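Local coordinates for protein alginate lyase (Chitinophaga sp. MD30, PDB 6KCW) that cleaves the acidic polysaccharide alginate by beta-elimination, as a member of polysaccharide lyase family 36, at residues F27-G32 and S62-S67; F129-I134 and G144-K149; Q83-R88 and W222-D227. All blocks are in the same frame, centred on the assembly; numbering follows the deposited sequence.

Contact 1: residues F27-G32 and S62-S67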
loop_
_atom_site.group_PDB
_atom_site.type_symbol
_atom_site.label_atom_id
_atom_site.label_comp_id
_atom_site.label_asym_id
_atom_site.label_seq_id
_atom_site.Cartn_x
_atom_site.Cartn_y
_atom_site.Cartn_z
ATOM N N PHE A 27 8.823 13.283 -0.008
ATOM C CA PHE A 27 7.543 12.971 -0.563
ATOM C C PHE A 27 6.770 14.205 -0.916
ATOM O O PHE A 27 5.865 14.143 -1.685
ATOM C CB PHE A 27 6.751 12.170 0.441
ATOM C CG PHE A 27 7.255 10.783 0.648
ATOM C CD1 PHE A 27 6.781 9.754 -0.103
ATOM C CD2 PHE A 27 8.152 10.509 1.625
ATOM C CE1 PHE A 27 7.217 8.491 0.089
ATOM C CE2 PHE A 27 8.601 9.250 1.826
ATOM C CZ PHE A 27 8.130 8.233 1.059
ATOM N N GLY A 28 7.119 15.333 -0.342
ATOM C CA GLY A 28 6.409 16.563 -0.620
ATOM C C GLY A 28 5.431 16.826 0.484
ATOM O O GLY A 28 5.251 17.918 0.899
ATOM N N ASN A 29 4.802 15.785 0.965
ATOM C CA ASN A 29 3.880 15.896 2.054
ATOM C C ASN A 29 3.719 14.519 2.649
ATOM O O ASN A 29 3.862 13.570 1.943
ATOM C CB ASN A 29 2.566 16.567 1.633
ATOM C CG ASN A 29 1.751 15.737 0.692
ATOM O OD1 ASN A 29 1.002 14.897 1.109
ATOM N ND2 ASN A 29 1.874 16.000 -0.574
ATOM N N ALA A 30 3.457 14.431 3.949
ATOM C CA ALA A 30 3.298 13.167 4.684
ATOM C C ALA A 30 2.665 13.489 6.012
ATOM O O ALA A 30 3.360 13.733 6.968
ATOM C CB ALA A 30 4.647 12.537 4.912
ATOM N N GLY A 31 1.347 13.475 6.095
ATOM C CA GLY A 31 0.676 13.961 7.286
ATOM C C GLY A 31 0.311 12.969 8.373
ATOM O O GLY A 31 -0.646 13.199 9.125
ATOM N N GLY A 32 1.048 11.870 8.488
ATOM C CA GLY A 32 0.788 10.958 9.585
ATOM C C GLY A 32 2.049 10.399 10.200
ATOM O O GLY A 32 1.998 9.523 11.072
ATOM N N SER A 62 0.528 6.726 6.385
ATOM C CA SER A 62 0.572 8.065 5.818
ATOM C C SER A 62 -0.065 8.061 4.437
ATOM O O SER A 62 0.093 7.107 3.671
ATOM C CB SER A 62 2.016 8.596 5.733
ATOM O OG SER A 62 2.039 9.996 5.485
ATOM N N ASN A 63 -0.799 9.125 4.134
ATOM C CA ASN A 63 -1.391 9.337 2.825
ATOM C C ASN A 63 -0.682 10.517 2.183
ATOM O O ASN A 63 -0.767 11.638 2.688
ATOM C CB ASN A 63 -2.894 9.596 2.949
ATOM C CG ASN A 63 -3.591 8.516 3.736
ATOM O OD1 ASN A 63 -3.443 7.335 3.431
ATOM N ND2 ASN A 63 -4.340 8.906 4.774
ATOM N N ILE A 64 0.011 10.274 1.077
ATOM C CA ILE A 64 0.746 11.334 0.397
ATOM C C ILE A 64 -0.150 11.911 -0.688
ATOM O O ILE A 64 -0.475 11.239 -1.671
ATOM C CB ILE A 64 2.069 10.841 -0.189
ATOM C CG1 ILE A 64 2.966 10.266 0.901
ATOM C CG2 ILE A 64 2.776 11.995 -0.854
ATOM C CD1 ILE A 64 2.824 8.783 1.103
ATOM N N ASP A 65 -0.539 13.164 -0.503
ATOM C CA ASP A 65 -1.286 13.923 -1.495
ATOM C C ASP A 65 -0.501 14.039 -2.804
ATOM O O ASP A 65 0.580 14.636 -2.845
ATOM C CB ASP A 65 -1.559 15.302 -0.906
ATOM C CG ASP A 65 -2.722 15.998 -1.536
ATOM O OD1 ASP A 65 -3.177 15.563 -2.608
ATOM O OD2 ASP A 65 -3.162 17.004 -0.938
ATOM N N VAL A 66 -1.034 13.463 -3.878
ATOM C CA VAL A 66 -0.388 13.558 -5.181
ATOM C C VAL A 66 -1.301 14.344 -6.107
ATOM O O VAL A 66 -2.504 14.484 -5.873
ATOM C CB VAL A 66 -0.052 12.185 -5.797
ATOM C CG1 VAL A 66 0.781 11.352 -4.833
ATOM C CG2 VAL A 66 -1.339 11.460 -6.207
ATOM N N SER A 67 -0.702 14.892 -7.157
ATOM C CA SER A 67 -1.474 15.607 -8.154
ATOM C C SER A 67 -2.535 14.680 -8.722
ATOM O O SER A 67 -2.240 13.543 -9.098
ATOM C CB SER A 67 -0.554 16.116 -9.252
ATOM O OG SER A 67 -1.301 16.639 -10.322
#
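Asn-29 reaches across to Asp-65 with its whole amide, and the path of its side chain explains how. From CB, CG is placed between the backbone N and the carbonyl carbon (chi1 68°). Asn-29 CG then lies 3.7 Å from Asp-65 CB, and the two branches of the amide divide. Asn-29 OD1 accepts from Asp-65 N at 2.8 Å, with the donor in the carbonyl plane on a lone pair. Asn-29 ND2 donates to Asp-65 O at 2.9 Å, close to straight at 167° and within the amide plane. One side chain thus takes both backbone polar groups of a single strand residue, as a neighbouring strand could. ND2 has a second acceptor in Ala-1 O.

Beside this grip, Ile-64 CG2 rests 3.4 Å from Asn-29 O, and Ile-64 CG1 meets Phe-27 CD1 at 4.0 Å, the two side chains crossing obliquely. Further along, Ser-62 OG approaches Ala-30 CA to 3.5 Å.

Helix 20-27 ends here, with Gly-28 leaving helical angles at positive phi. The following loop lies alongside strand 60-69, whose backbone pairs with strand 206-215, while Phe-27 reaches Met-209 on that strand, Leu-235 of strand 228-241 and Leu-6 of strand 5-8.

Contact 2: residues F129-I134 and G144-K149. With PO4 (phosphate ion), chain B.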
loop_
_atom_site.group_PDB
_atom_site.type_symbol
_atom_site.label_atom_id
_atom_site.label_comp_id
_atom_site.label_asym_id
_atom_site.label_seq_id
_atom_site.Cartn_x
_atom_site.Cartn_y
_atom_site.Cartn_z
ATOM N N PHE A 129 1.464 -15.124 2.081
ATOM C CA PHE A 129 1.615 -14.586 0.735
ATOM C C PHE A 129 1.340 -13.087 0.720
ATOM O O PHE A 129 0.942 -12.490 1.720
ATOM C CB PHE A 129 0.685 -15.306 -0.260
ATOM C CG PHE A 129 -0.710 -15.534 0.264
ATOM C CD1 PHE A 129 -1.684 -14.554 0.138
ATOM C CD2 PHE A 129 -1.045 -16.729 0.883
ATOM C CE1 PHE A 129 -2.963 -14.751 0.627
ATOM C CE2 PHE A 129 -2.324 -16.943 1.376
ATOM C CZ PHE A 129 -3.286 -15.950 1.251
ATOM N N PHE A 130 1.589 -12.486 -0.440
ATOM C CA PHE A 130 1.047 -11.183 -0.789
ATOM C C PHE A 130 -0.369 -11.361 -1.339
ATOM O O PHE A 130 -0.751 -12.438 -1.799
ATOM C CB PHE A 130 1.944 -10.483 -1.823
ATOM C CG PHE A 130 3.240 -9.956 -1.259
ATOM C CD1 PHE A 130 3.235 -8.962 -0.287
ATOM C CD2 PHE A 130 4.456 -10.437 -1.711
ATOM C CE1 PHE A 130 4.408 -8.464 0.237
ATOM C CE2 PHE A 130 5.649 -9.934 -1.193
ATOM C CZ PHE A 130 5.616 -8.942 -0.205
ATOM N N GLN A 131 -1.167 -10.293 -1.265
ATOM C CA GLN A 131 -2.513 -10.370 -1.813
ATOM C C GLN A 131 -2.987 -8.959 -2.089
ATOM O O GLN A 131 -2.755 -8.067 -1.262
ATOM C CB GLN A 131 -3.494 -11.085 -0.864
ATOM C CG GLN A 131 -3.964 -10.258 0.357
ATOM C CD GLN A 131 -4.950 -10.997 1.274
ATOM O OE1 GLN A 131 -5.138 -12.212 1.161
ATOM N NE2 GLN A 131 -5.585 -10.256 2.184
ATOM N N PRO A 132 -3.625 -8.708 -3.224
ATOM C CA PRO A 132 -4.303 -7.425 -3.410
ATOM C C PRO A 132 -5.311 -7.205 -2.295
ATOM O O PRO A 132 -5.784 -8.145 -1.651
ATOM C CB PRO A 132 -5.007 -7.572 -4.767
ATOM C CG PRO A 132 -4.391 -8.790 -5.414
ATOM C CD PRO A 132 -3.902 -9.665 -4.308
ATOM N N TYR A 133 -5.642 -5.937 -2.070
ATOM C CA TYR A 133 -6.598 -5.565 -1.028
ATOM C C TYR A 133 -7.291 -4.288 -1.507
ATOM O O TYR A 133 -6.863 -3.179 -1.189
ATOM C CB TYR A 133 -5.912 -5.375 0.318
ATOM C CG TYR A 133 -6.881 -5.448 1.464
ATOM C CD1 TYR A 133 -7.438 -6.665 1.838
ATOM C CD2 TYR A 133 -7.264 -4.309 2.156
ATOM C CE1 TYR A 133 -8.333 -6.754 2.866
ATOM C CE2 TYR A 133 -8.165 -4.389 3.194
ATOM C CZ TYR A 133 -8.694 -5.616 3.548
ATOM O OH TYR A 133 -9.601 -5.709 4.577
ATOM N N ILE A 134 -8.353 -4.462 -2.283
ATOM C CA ILE A 134 -8.943 -3.380 -3.060
ATOM C C ILE A 134 -10.340 -3.084 -2.523
ATOM O O ILE A 134 -11.187 -3.980 -2.440
ATOM C CB ILE A 134 -8.995 -3.730 -4.555
ATOM C CG1 ILE A 134 -7.673 -4.343 -5.007
ATOM C CG2 ILE A 134 -9.221 -2.493 -5.384
ATOM C CD1 ILE A 134 -6.503 -3.475 -4.705
ATOM N N GLY A 144 -11.739 -5.531 2.385
ATOM C CA GLY A 144 -11.012 -5.409 1.135
ATOM C C GLY A 144 -11.206 -6.613 0.228
ATOM O O GLY A 144 -11.153 -7.770 0.656
ATOM N N ASP A 145 -11.387 -6.325 -1.053
ATOM C CA ASP A 145 -11.509 -7.345 -2.078
ATOM C C ASP A 145 -10.106 -7.787 -2.476
ATOM O O ASP A 145 -9.279 -6.953 -2.863
ATOM C CB ASP A 145 -12.289 -6.761 -3.261
ATOM C CG ASP A 145 -12.706 -7.795 -4.272
ATOM O OD1 ASP A 145 -12.298 -8.968 -4.147
ATOM O OD2 ASP A 145 -13.444 -7.417 -5.217
ATOM N N THR A 146 -9.816 -9.084 -2.340
ATOM C CA THR A 146 -8.542 -9.619 -2.806
ATOM C C THR A 146 -8.597 -10.115 -4.236
ATOM O O THR A 146 -7.543 -10.456 -4.790
ATOM C CB THR A 146 -8.063 -10.787 -1.937
ATOM O OG1 THR A 146 -8.972 -11.891 -2.085
ATOM C CG2 THR A 146 -7.942 -10.372 -0.466
ATOM N N PHE A 147 -9.793 -10.191 -4.824
ATOM C CA PHE A 147 -10.028 -10.819 -6.122
ATOM C C PHE A 147 -9.557 -12.264 -6.148
ATOM O O PHE A 147 -9.293 -12.820 -7.217
ATOM C CB PHE A 147 -9.377 -10.015 -7.249
ATOM C CG PHE A 147 -10.103 -8.742 -7.561
ATOM C CD1 PHE A 147 -9.887 -7.597 -6.801
ATOM C CD2 PHE A 147 -11.019 -8.690 -8.597
ATOM C CE1 PHE A 147 -10.568 -6.418 -7.075
ATOM C CE2 PHE A 147 -11.701 -7.517 -8.877
ATOM C CZ PHE A 147 -11.476 -6.378 -8.108
ATOM N N GLY A 148 -9.472 -12.887 -4.975
ATOM C CA GLY A 148 -8.963 -14.235 -4.876
ATOM C C GLY A 148 -7.505 -14.417 -5.240
ATOM O O GLY A 148 -7.089 -15.550 -5.478
ATOM N N LYS A 149 -6.705 -13.349 -5.277
ATOM C CA LYS A 149 -5.358 -13.433 -5.845
ATOM C C LYS A 149 -4.285 -13.462 -4.759
ATOM O O LYS A 149 -4.437 -12.871 -3.685
ATOM C CB LYS A 149 -5.088 -12.262 -6.796
ATOM C CG LYS A 149 -6.195 -12.016 -7.819
ATOM C CD LYS A 149 -6.371 -13.236 -8.714
ATOM C CE LYS A 149 -7.121 -12.910 -10.005
ATOM N NZ LYS A 149 -7.098 -14.063 -10.957
HETATM P P PO4 B . -9.337 -2.489 6.436
HETATM O O1 PO4 B . -8.358 -1.347 6.329
HETATM O O2 PO4 B . -10.276 -2.229 7.594
HETATM O O3 PO4 B . -8.628 -3.786 6.754
HETATM O O4 PO4 B . -10.163 -2.583 5.144
#
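Tyr-133 and Gly-144 meet in two ways at once, by a hydrogen bond and by ring-face packing. Among the polar contacts, Gly-144 N donates to Tyr-133 OH at 3.1 Å, and the same hydroxyl donates to PO4 O4 at 3.2 Å. This O4 lies at the ring edge, near its plane. The phosphate probably comes from the crystallisation liquor, but it is also held by Lys-91 and Arg-117, which is consistent with a basic surface able to receive an anionic sugar chain. One residue on, Ile-134 and Asp-145 form an antiparallel hydrogen-bonded pair: Ile-134 N to Asp-145 O and Asp-145 N to Ile-134 O are both 2.7 Å, in a single bridge.

Beyond the bridge the loop folds into a type I' beta turn from Thr-146 to Lys-149. Overlapping it are an Asx turn, where Asp-145 OD1 accepts from Phe-147 N, and an ST turn, where Thr-146 OG1 accepts from Gly-148 N. The other carboxylate oxygen, Asp-145 OD2, is hydrogen-bonded to His-136 NE2.

The CH-pi contact places Gly-144 CA 3.5 Å from the Tyr-133 ring centroid and 18° off the ring normal. Gly-144, having no side chain, brings its CA itself over the face. Tyr-133 CG is anti to the backbone N (chi1 -161°), which starts the ring toward Gly-144 although the bond to CB points away. Lys-91 adds a cation-pi contact to the tyrosine.

Apolar and CH contacts complete the interface. Thr-146 CG2 presses on the amide of Gln-131, 3.5 Å from CD, while Thr-146 CA points a C-H at Pro-132 O. Phe-147 presents its ring edge to Ile-134, with Phe-147 CE1 4.0 Å from Ile-134 CB, and the two side chains cross at about a right angle. Pro-132 CD packs against Lys-149 O at 3.3 Å, with Leu-191 of strand 188-195 touching Pro-132, Phe-147 and Lys-149.

Contact 3: residues Q83-R88 and W222-D227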
loop_
_atom_site.group_PDB
_atom_site.type_symbol
_atom_site.label_atom_id
_atom_site.label_comp_id
_atom_site.label_asym_id
_atom_site.label_seq_id
_atom_site.Cartn_x
_atom_site.Cartn_y
_atom_site.Cartn_z
ATOM N N GLN A 83 13.775 -12.074 10.951
ATOM C CA GLN A 83 12.893 -12.741 11.902
ATOM C C GLN A 83 11.549 -12.041 11.997
ATOM O O GLN A 83 10.992 -11.898 13.084
ATOM C CB GLN A 83 13.518 -12.810 13.291
ATOM C CG GLN A 83 14.575 -13.861 13.446
ATOM C CD GLN A 83 15.934 -13.246 13.469
ATOM O OE1 GLN A 83 16.264 -12.478 14.380
ATOM N NE2 GLN A 83 16.738 -13.551 12.455
ATOM N N PHE A 84 11.030 -11.571 10.870
ATOM C CA PHE A 84 9.719 -10.947 10.883
ATOM C C PHE A 84 8.681 -11.942 11.391
ATOM O O PHE A 84 8.724 -13.131 11.065
ATOM C CB PHE A 84 9.363 -10.456 9.483
ATOM C CG PHE A 84 8.120 -9.625 9.435
ATOM C CD1 PHE A 84 8.183 -8.259 9.630
ATOM C CD2 PHE A 84 6.883 -10.214 9.193
ATOM C CE1 PHE A 84 7.042 -7.487 9.588
ATOM C CE2 PHE A 84 5.739 -9.451 9.143
ATOM C CZ PHE A 84 5.814 -8.081 9.342
ATOM N N ASP A 85 7.765 -11.468 12.220
ATOM C CA ASP A 85 6.712 -12.320 12.764
ATOM C C ASP A 85 5.479 -12.121 11.897
ATOM O O ASP A 85 4.781 -11.108 12.008
ATOM C CB ASP A 85 6.439 -12.001 14.234
ATOM C CG ASP A 85 5.356 -12.894 14.841
ATOM O OD1 ASP A 85 5.008 -13.940 14.234
ATOM O OD2 ASP A 85 4.848 -12.543 15.930
ATOM N N TRP A 86 5.212 -13.103 11.033
ATOM C CA TRP A 86 4.103 -12.991 10.090
ATOM C C TRP A 86 2.807 -12.622 10.797
ATOM O O TRP A 86 2.091 -11.711 10.370
ATOM C CB TRP A 86 3.916 -14.304 9.338
ATOM C CG TRP A 86 5.021 -14.709 8.418
ATOM C CD1 TRP A 86 5.633 -15.924 8.376
ATOM C CD2 TRP A 86 5.607 -13.926 7.370
ATOM N NE1 TRP A 86 6.564 -15.947 7.379
ATOM C CE2 TRP A 86 6.573 -14.732 6.744
ATOM C CE3 TRP A 86 5.409 -12.622 6.900
ATOM C CZ2 TRP A 86 7.346 -14.278 5.672
ATOM C CZ3 TRP A 86 6.176 -12.170 5.844
ATOM C CH2 TRP A 86 7.135 -12.996 5.240
ATOM N N SER A 87 2.498 -13.327 11.883
ATOM C CA SER A 87 1.246 -13.174 12.638
ATOM C C SER A 87 0.083 -13.369 11.661
ATOM O O SER A 87 0.122 -14.321 10.870
ATOM C CB SER A 87 1.260 -11.857 13.393
ATOM O OG SER A 87 0.064 -11.716 14.101
ATOM N N ARG A 88 -0.952 -12.520 11.679
ATOM C CA ARG A 88 -2.082 -12.740 10.778
ATOM C C ARG A 88 -1.905 -12.031 9.442
ATOM O O ARG A 88 -2.294 -12.573 8.404
ATOM C CB ARG A 88 -3.398 -12.302 11.432
ATOM C CG ARG A 88 -4.629 -12.364 10.515
ATOM C CD ARG A 88 -5.146 -13.805 10.401
ATOM N NE ARG A 88 -6.461 -13.861 9.816
ATOM C CZ ARG A 88 -6.879 -14.864 9.055
ATOM N NH1 ARG A 88 -6.061 -15.867 8.764
ATOM N NH2 ARG A 88 -8.119 -14.866 8.553
ATOM N N TRP A 222 -4.699 -9.955 15.345
ATOM C CA TRP A 222 -3.783 -9.547 14.290
ATOM C C TRP A 222 -2.457 -9.025 14.835
ATOM O O TRP A 222 -1.524 -8.797 14.049
ATOM C CB TRP A 222 -4.418 -8.450 13.430
ATOM C CG TRP A 222 -5.535 -8.883 12.547
ATOM C CD1 TRP A 222 -6.830 -9.126 12.910
ATOM C CD2 TRP A 222 -5.476 -9.076 11.130
ATOM N NE1 TRP A 222 -7.576 -9.479 11.805
ATOM C CE2 TRP A 222 -6.764 -9.460 10.703
ATOM C CE3 TRP A 222 -4.455 -8.979 10.182
ATOM C CZ2 TRP A 222 -7.054 -9.736 9.374
ATOM C CZ3 TRP A 222 -4.750 -9.258 8.865
ATOM C CH2 TRP A 222 -6.037 -9.627 8.474
ATOM N N GLN A 223 -2.363 -8.809 16.146
ATOM C CA GLN A 223 -1.136 -8.304 16.740
ATOM C C GLN A 223 -0.055 -9.376 16.765
ATOM O O GLN A 223 -0.311 -10.575 16.624
ATOM C CB GLN A 223 -1.375 -7.818 18.169
ATOM C CG GLN A 223 -2.002 -6.444 18.265
ATOM C CD GLN A 223 -2.579 -6.164 19.636
ATOM O OE1 GLN A 223 -2.410 -6.957 20.558
ATOM N NE2 GLN A 223 -3.269 -5.035 19.775
ATOM N N SER A 224 1.170 -8.916 16.969
ATOM C CA SER A 224 2.323 -9.755 17.190
ATOM C C SER A 224 2.929 -9.433 18.549
ATOM O O SER A 224 2.899 -8.278 18.988
ATOM C CB SER A 224 3.373 -9.534 16.093
ATOM O OG SER A 224 4.648 -9.972 16.506
ATOM N N PRO A 225 3.488 -10.426 19.241
ATOM C CA PRO A 225 4.131 -10.164 20.535
ATOM C C PRO A 225 5.526 -9.549 20.453
ATOM O O PRO A 225 6.084 -9.206 21.504
ATOM C CB PRO A 225 4.180 -11.562 21.173
ATOM C CG PRO A 225 4.269 -12.492 20.020
ATOM C CD PRO A 225 3.429 -11.865 18.926
ATOM N N VAL A 226 6.113 -9.375 19.259
ATOM C CA VAL A 226 7.451 -8.809 19.126
ATOM C C VAL A 226 7.433 -7.630 18.158
ATOM O O VAL A 226 6.555 -7.507 17.300
ATOM C CB VAL A 226 8.494 -9.848 18.647
ATOM C CG1 VAL A 226 8.702 -10.927 19.694
ATOM C CG2 VAL A 226 8.073 -10.451 17.310
ATOM N N ASP A 227 8.433 -6.760 18.307
ATOM C CA ASP A 227 8.683 -5.742 17.298
ATOM C C ASP A 227 9.173 -6.429 16.033
ATOM O O ASP A 227 9.972 -7.365 16.096
ATOM C CB ASP A 227 9.720 -4.724 17.786
ATOM C CG ASP A 227 9.236 -3.888 18.982
ATOM O OD1 ASP A 227 8.015 -3.776 19.199
ATOM O OD2 ASP A 227 10.084 -3.325 19.706
HETATM O O HOH W 1 -0.160 -9.334 11.907
#
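Arg-88 lays its CG over the six-membered ring of Trp-222, 3.3 Å from the centroid and only 8° off the ring normal, which defines a CH-pi contact over the face. CG is put there by a chi1 of 174°, anti to the backbone N. The chain bends at chi2, where CD turns off, and the guanidinium ends higher and outward from this ring, its plane strongly inclined. Its CZ is 5.7 Å from the same centroid, so any cation-pi attraction is weak at most and the aliphatic part carries the overlap.

Two serines link the segments by hydrogen bonds, one from each side. Ser-224 OG donates to Asp-85 OD2 at 2.6 Å, meeting the carboxylate on its anti side and somewhat out of its plane. The same OG accepts from Val-226 N at 3.2 Å, almost straight at 172°, which closes an ST turn and fixes the hydroxyl between donor and acceptor. In the other direction, Ser-87 OG donates to Gln-223 O at 2.8 Å, from well above the carbonyl plane. A water adds a backbone bridge: it donates to Trp-222 O at 2.6 Å and accepts a weak bond from Arg-88 N at 3.3 Å. Val-226 CG2 covers Asp-85 CB at 3.8 Å.

The two loops run in nearly opposite directions at the surface. Segment 83-88 leads from strand 71-80 into strand 89-92, segment 222-227 from strand 206-215 toward strand 228-241. Arg-215 of strand 206-215 lies against Ser-87 and Ser-224 and hydrogen-bonds to Asp-85 O through NH1, while Trp-222 also touches Met-119 and Tyr-121 of strand 113-122.

The contacts sit at separate places around the two antiparallel sheets of the concanavalin-like fold. Contacts 1 and 2 lie on opposite sides of the chain's centre, with centres about 24 Å apart, and both reach the sheet containing strands 60-69 and 128-135. Contact 3 is about 27 Å from contact 1 and about 20 Å from contact 2, centre to centre; its nearest atoms are about 6 Å from those of contact 2, without touching. Contact 1 closes before the others open, whereas contact 2 is nested within the long loop closed by contact 3. Contact 3 joins two loops leading between the sheets, while contacts 1 and 2 each fold a loop onto a strand.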